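Peptide ABC transporter, peptide-binding protein (Thermus thermophilus, PDB 2D5W) binds oligopeptides such as a pentapeptide and probably delivers them to an ABC transporter for uptake across the membrane. Local coordinates at residues Arg17-Asp22 against Ala31-Ile36; Arg25-Gln30 against Phe192-Ala197. All coordinates share one frame; numbering follows the deposited sequence.

Contact 1 of 2, residues Arg17-Asp22 against Ala31-Ile36; sequences RVLAGD and AIKSEI
The first turn of helix 31-40 and the loop that leads into it meet through Lys33, in a periplasmic-type binding protein whose bound peptide lies against the start of this same helix, at Ala31 and Ser34. Lys33 reaches across to the turn around Asp22 with its CG anti to the backbone N (chi1 176°) and the next torsions also extended, so that a bend at chi4 alone brings the ammonium round to its acceptors. NZ lies 3.1 Å from Asp22 OD2 in a salt bridge, approaching from above the carboxylate plane, 41° out of it. It also donates to Asp22 O at 3.2 Å, and the carbonyl of Ser28 takes a further hydrogen bond. Asp22 itself is held by the backbone amides of Ile27 and Ser28, its OD1 and OD2 each taking one, which fixes the carboxylate that faces the lysine. Val18 O is covered by CD and CE of Lys33, CD at 3.3 Å, but finds no hydrogen-bond partner; the apolar contact here is Val18 CG2, 3.9 Å from Lys33 CE. One turn further along the helix, Ile36 CG2 meets Leu19 CD1 at 4.2 Å, the two side chains crossing at about a right angle. A methionine at Lys33 could still pack its chain beside Val18, but would probably leave Asp22 OD2 without its positive mate and two buried carbonyls without their donor. A long side chain with a charged end thus suits this place: its methylenes pack in the interior while the ammonium is shared among one carboxylate oxygen and two carbonyls, the carboxylate being gripped by two backbone N-H groups as well.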
loop_
_atom_site.group_PDB
_atom_site.type_symbol
_atom_site.label_atom_id
_atom_site.label_comp_id
_atom_site.label_asym_id
_atom_site.label_seq_id
_atom_site.Cartn_x
_atom_site.Cartn_y
_atom_site.Cartn_z
ATOM N N ARG A 17 -6.154 9.044 -6.752
ATOM C CA ARG A 17 -7.448 9.165 -7.415
ATOM C C ARG A 17 -8.341 10.097 -6.590
ATOM O O ARG A 17 -9.129 10.864 -7.141
ATOM C CB ARG A 17 -8.097 7.789 -7.565
ATOM C CG ARG A 17 -9.482 7.805 -8.218
ATOM C CD ARG A 17 -9.504 8.577 -9.537
ATOM N NE ARG A 17 -10.816 8.538 -10.188
ATOM C CZ ARG A 17 -11.267 7.519 -10.913
ATOM N NH1 ARG A 17 -12.475 7.576 -11.459
ATOM N NH2 ARG A 17 -10.509 6.447 -11.105
ATOM N N VAL A 18 -8.212 10.001 -5.268
ATOM C CA VAL A 18 -8.943 10.838 -4.315
ATOM C C VAL A 18 -7.943 11.195 -3.219
ATOM O O VAL A 18 -6.878 10.574 -3.127
ATOM C CB VAL A 18 -10.170 10.114 -3.689
ATOM C CG1 VAL A 18 -11.221 9.864 -4.755
ATOM C CG2 VAL A 18 -9.744 8.813 -3.034
ATOM N N LEU A 19 -8.281 12.173 -2.383
ATOM C CA LEU A 19 -7.353 12.610 -1.353
ATOM C C LEU A 19 -8.034 13.172 -0.112
ATOM O O LEU A 19 -9.133 13.726 -0.195
ATOM C CB LEU A 19 -6.443 13.693 -1.941
ATOM C CG LEU A 19 -5.260 14.229 -1.134
ATOM C CD1 LEU A 19 -4.141 13.201 -1.137
ATOM C CD2 LEU A 19 -4.768 15.540 -1.746
ATOM N N ALA A 20 -7.371 13.006 1.030
ATOM C CA ALA A 20 -7.810 13.548 2.315
ATOM C C ALA A 20 -9.070 13.013 2.990
ATOM O O ALA A 20 -9.005 12.554 4.130
ATOM C CB ALA A 20 -7.901 15.076 2.201
ATOM N N GLY A 21 -10.208 13.095 2.310
ATOM C CA GLY A 21 -11.459 12.640 2.899
ATOM C C GLY A 21 -11.677 11.140 2.963
ATOM O O GLY A 21 -12.503 10.665 3.744
ATOM N N ASP A 22 -10.941 10.398 2.143
ATOM C CA ASP A 22 -11.037 8.933 2.078
ATOM C C ASP A 22 -10.122 8.382 3.175
ATOM O O ASP A 22 -9.207 7.597 2.909
ATOM C CB ASP A 22 -10.569 8.498 0.679
ATOM C CG ASP A 22 -10.625 7.000 0.457
ATOM O OD1 ASP A 22 -11.580 6.342 0.917
ATOM O OD2 ASP A 22 -9.709 6.485 -0.220
ATOM N N ALA A 31 -0.180 3.803 -2.698
ATOM C CA ALA A 31 0.985 4.195 -1.925
ATOM C C ALA A 31 1.246 5.696 -2.089
ATOM O O ALA A 31 1.599 6.371 -1.125
ATOM C CB ALA A 31 2.207 3.399 -2.377
ATOM N N ILE A 32 1.060 6.228 -3.296
ATOM C CA ILE A 32 1.324 7.650 -3.502
ATOM C C ILE A 32 0.376 8.513 -2.671
ATOM O O ILE A 32 0.775 9.557 -2.148
ATOM C CB ILE A 32 1.258 8.047 -5.020
ATOM C CG1 ILE A 32 1.612 9.531 -5.191
ATOM C CG2 ILE A 32 -0.122 7.762 -5.597
ATOM C CD1 ILE A 32 2.995 9.911 -4.699
ATOM N N LYS A 33 -0.870 8.073 -2.533
ATOM C CA LYS A 33 -1.852 8.802 -1.736
ATOM C C LYS A 33 -1.411 8.844 -0.266
ATOM O O LYS A 33 -1.440 9.895 0.373
ATOM C CB LYS A 33 -3.217 8.125 -1.879
ATOM C CG LYS A 33 -4.343 8.710 -1.036
ATOM C CD LYS A 33 -5.658 8.043 -1.428
ATOM C CE LYS A 33 -6.815 8.418 -0.519
ATOM N NZ LYS A 33 -6.892 7.537 0.681
ATOM N N SER A 34 -0.986 7.705 0.266
ATOM C CA SER A 34 -0.537 7.654 1.650
ATOM C C SER A 34 0.711 8.496 1.888
ATOM O O SER A 34 0.832 9.157 2.916
ATOM C CB SER A 34 -0.272 6.210 2.064
ATOM O OG SER A 34 -1.491 5.540 2.330
ATOM N N GLU A 35 1.642 8.477 0.943
ATOM C CA GLU A 35 2.863 9.259 1.099
ATOM C C GLU A 35 2.545 10.749 1.168
ATOM O O GLU A 35 3.014 11.455 2.060
ATOM C CB GLU A 35 3.813 8.996 -0.064
ATOM C CG GLU A 35 5.158 9.675 0.096
ATOM C CD GLU A 35 6.002 9.559 -1.150
ATOM O OE1 GLU A 35 5.879 10.430 -2.034
ATOM O OE2 GLU A 35 6.776 8.586 -1.251
ATOM N N ILE A 36 1.745 11.227 0.223
ATOM C CA ILE A 36 1.370 12.631 0.185
ATOM C C ILE A 36 0.623 13.027 1.450
ATOM O O ILE A 36 0.847 14.103 2.008
ATOM C CB ILE A 36 0.489 12.926 -1.047
ATOM C CG1 ILE A 36 1.338 12.817 -2.312
ATOM C CG2 ILE A 36 -0.141 14.315 -0.939
ATOM C CD1 ILE A 36 0.551 12.936 -3.593
#

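Contact 2 of 2, residues Arg25-Gln30 against Phe192-Ala197; sequences RVISNQ and FFLKFA
Ile27 and Phe193 carry most of this contact, with Val26 next, and together they pack the loop 25-30 against the end of helix 182-194. The join is wholly apolar. Ile27 points its side chain at the helix, CG1 anti to its carbonyl carbon (chi1 -62°) and the chain extended beyond, which sends CD1 out as the leading atom. That methyl sits between two neighbours on the helix: it lies 4.0 Å from Phe193 CB and 3.5 Å from Leu194 CD2, the second a tighter fit than carbon atoms usually make. Leu194 approaches obliquely, and its CG is equally close to the same methyl. An unbranched tip on a beta-branched residue suits Ile27, since CD1 can probe between the two helix side chains.

Val26 deals with the other part of Phe193. Its CG2 stands 3.7 Å from CE2 and nearly as close to CD2, so one methyl touches one side of the six-membered ring, obliquely. The two side chains cross at about a right angle. One face of the Phe193 ring is covered by Phe192 CD2, 3.7 Å above its plane and offset toward the rim, while Met116 and Val110 also pack against Phe193.

On the loop, Ser28 OG donates to Gln30 OE1 at 2.6 Å and accepts from Gln30 N in an ST turn just before helix 31-40, and Asn29, between the two, packs on the bound peptide's backbone. The chemistry is therefore divided: hydrogen bonds within the loop and to neighbours such as Asp22 and Asp449 set its shape, while its hold on 192-197 rests on the close fit of methyl groups and a ring, which shields these apolar surfaces from water.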
loop_
_atom_site.group_PDB
_atom_site.type_symbol
_atom_site.label_atom_id
_atom_site.label_comp_id
_atom_site.label_asym_id
_atom_site.label_seq_id
_atom_site.Cartn_x
_atom_site.Cartn_y
_atom_site.Cartn_z
ATOM N N ARG A 25 -9.309 4.781 3.508
ATOM C CA ARG A 25 -8.669 4.295 2.287
ATOM C C ARG A 25 -9.475 3.237 1.548
ATOM O O ARG A 25 -8.904 2.355 0.896
ATOM C CB ARG A 25 -7.274 3.752 2.624
ATOM C CG ARG A 25 -6.414 4.772 3.358
ATOM C CD ARG A 25 -5.102 4.185 3.850
ATOM N NE ARG A 25 -4.298 5.196 4.531
ATOM C CZ ARG A 25 -3.104 4.968 5.072
ATOM N NH1 ARG A 25 -2.567 3.757 5.018
ATOM N NH2 ARG A 25 -2.446 5.955 5.665
ATOM N N VAL A 26 -10.798 3.342 1.621
ATOM C CA VAL A 26 -11.655 2.366 0.962
ATOM C C VAL A 26 -11.805 2.614 -0.537
ATOM O O VAL A 26 -12.057 1.675 -1.290
ATOM C CB VAL A 26 -13.057 2.304 1.616
ATOM C CG1 VAL A 26 -12.915 2.059 3.114
ATOM C CG2 VAL A 26 -13.826 3.582 1.347
ATOM N N ILE A 27 -11.653 3.866 -0.973
ATOM C CA ILE A 27 -11.750 4.182 -2.398
ATOM C C ILE A 27 -10.376 3.992 -3.035
ATOM O O ILE A 27 -10.256 3.407 -4.112
ATOM C CB ILE A 27 -12.236 5.624 -2.633
ATOM C CG1 ILE A 27 -13.645 5.786 -2.053
ATOM C CG2 ILE A 27 -12.230 5.942 -4.126
ATOM C CD1 ILE A 27 -14.263 7.147 -2.271
ATOM N N SER A 28 -9.342 4.498 -2.371
ATOM C CA SER A 28 -7.978 4.341 -2.854
ATOM C C SER A 28 -7.014 4.099 -1.713
ATOM O O SER A 28 -7.023 4.815 -0.706
ATOM C CB SER A 28 -7.495 5.569 -3.619
ATOM O OG SER A 28 -6.105 5.431 -3.882
ATOM N N ASN A 29 -6.178 3.085 -1.880
ATOM C CA ASN A 29 -5.165 2.765 -0.897
ATOM C C ASN A 29 -3.799 2.863 -1.588
ATOM O O ASN A 29 -2.836 2.214 -1.192
ATOM C CB ASN A 29 -5.395 1.365 -0.327
ATOM C CG ASN A 29 -4.482 1.062 0.832
ATOM O OD1 ASN A 29 -4.199 1.933 1.653
ATOM N ND2 ASN A 29 -4.023 -0.181 0.916
ATOM N N GLN A 30 -3.733 3.686 -2.629
ATOM C CA GLN A 30 -2.497 3.900 -3.377
ATOM C C GLN A 30 -1.365 4.350 -2.468
ATOM O O GLN A 30 -1.557 5.195 -1.590
ATOM C CB GLN A 30 -2.687 4.997 -4.420
ATOM C CG GLN A 30 -3.508 4.634 -5.630
ATOM C CD GLN A 30 -3.958 5.879 -6.358
ATOM O OE1 GLN A 30 -4.852 6.590 -5.896
ATOM N NE2 GLN A 30 -3.326 6.170 -7.487
ATOM N N PHE A 192 -20.107 9.247 0.592
ATOM C CA PHE A 192 -19.805 10.029 1.785
ATOM C C PHE A 192 -18.364 10.540 1.688
ATOM O O PHE A 192 -18.113 11.741 1.789
ATOM C CB PHE A 192 -19.975 9.162 3.037
ATOM C CG PHE A 192 -19.368 9.755 4.280
ATOM C CD1 PHE A 192 -19.803 10.981 4.774
ATOM C CD2 PHE A 192 -18.358 9.083 4.956
ATOM C CE1 PHE A 192 -19.236 11.528 5.927
ATOM C CE2 PHE A 192 -17.787 9.619 6.103
ATOM C CZ PHE A 192 -18.228 10.844 6.589
ATOM N N PHE A 193 -17.418 9.631 1.481
ATOM C CA PHE A 193 -16.017 10.027 1.380
ATOM C C PHE A 193 -15.759 10.924 0.171
ATOM O O PHE A 193 -14.996 11.887 0.261
ATOM C CB PHE A 193 -15.121 8.786 1.313
ATOM C CG PHE A 193 -15.218 7.905 2.527
ATOM C CD1 PHE A 193 -14.797 8.361 3.774
ATOM C CD2 PHE A 193 -15.756 6.626 2.428
ATOM C CE1 PHE A 193 -14.912 7.555 4.909
ATOM C CE2 PHE A 193 -15.876 5.812 3.555
ATOM C CZ PHE A 193 -15.454 6.279 4.797
ATOM N N LEU A 194 -16.405 10.626 -0.953
ATOM C CA LEU A 194 -16.204 11.419 -2.163
ATOM C C LEU A 194 -16.566 12.893 -2.002
ATOM O O LEU A 194 -15.964 13.751 -2.645
ATOM C CB LEU A 194 -16.978 10.811 -3.337
ATOM C CG LEU A 194 -16.408 9.486 -3.853
ATOM C CD1 LEU A 194 -17.347 8.885 -4.886
ATOM C CD2 LEU A 194 -15.022 9.716 -4.451
ATOM N N LYS A 195 -17.541 13.197 -1.151
ATOM C CA LYS A 195 -17.922 14.589 -0.933
ATOM C C LYS A 195 -16.765 15.389 -0.340
ATOM O O LYS A 195 -16.731 16.617 -0.434
ATOM C CB LYS A 195 -19.131 14.674 0.004
ATOM C CG LYS A 195 -20.455 14.347 -0.660
ATOM C CD LYS A 195 -21.618 14.577 0.291
ATOM C CE LYS A 195 -22.946 14.294 -0.393
ATOM N NZ LYS A 195 -23.017 12.900 -0.916
ATOM N N PHE A 196 -15.814 14.685 0.261
ATOM C CA PHE A 196 -14.663 15.317 0.901
ATOM C C PHE A 196 -13.329 14.876 0.302
ATOM O O PHE A 196 -12.286 15.071 0.932
ATOM C CB PHE A 196 -14.641 14.943 2.388
ATOM C CG PHE A 196 -15.875 15.339 3.145
ATOM C CD1 PHE A 196 -15.979 16.600 3.719
ATOM C CD2 PHE A 196 -16.929 14.443 3.296
ATOM C CE1 PHE A 196 -17.116 16.965 4.440
ATOM C CE2 PHE A 196 -18.071 14.798 4.014
ATOM C CZ PHE A 196 -18.163 16.060 4.587
ATOM N N ALA A 197 -13.331 14.312 -0.903
ATOM C CA ALA A 197 -12.074 13.801 -1.437
ATOM C C ALA A 197 -11.756 14.007 -2.906
ATOM O O ALA A 197 -10.733 13.510 -3.377
ATOM C CB ALA A 197 -11.965 12.311 -1.096
#

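How the contacts relate
From the N terminus, strand 7-12 runs into a long loop that supplies 17-22 and 25-30 before helix 31-40 begins. Contact 1 closes a short loop of eight residues, folding 17-22 back onto that helix. Contact 2 starts inside this loop and reaches across 161 intervening residues to the end of helix 182-194, so the two cross, their segments alternating along the chain. Their centres lie about 8 Å apart and they touch directly: Arg17 N probably bonds to Gln30 OE1, and Gly21 O packs against Phe193 CD1. Leu19 and Ala197 add backbone hydrogen bonding between 17-22 and 192-197. Together they tie helix 31-40, the preceding loop and helix 182-194 into one buried cluster.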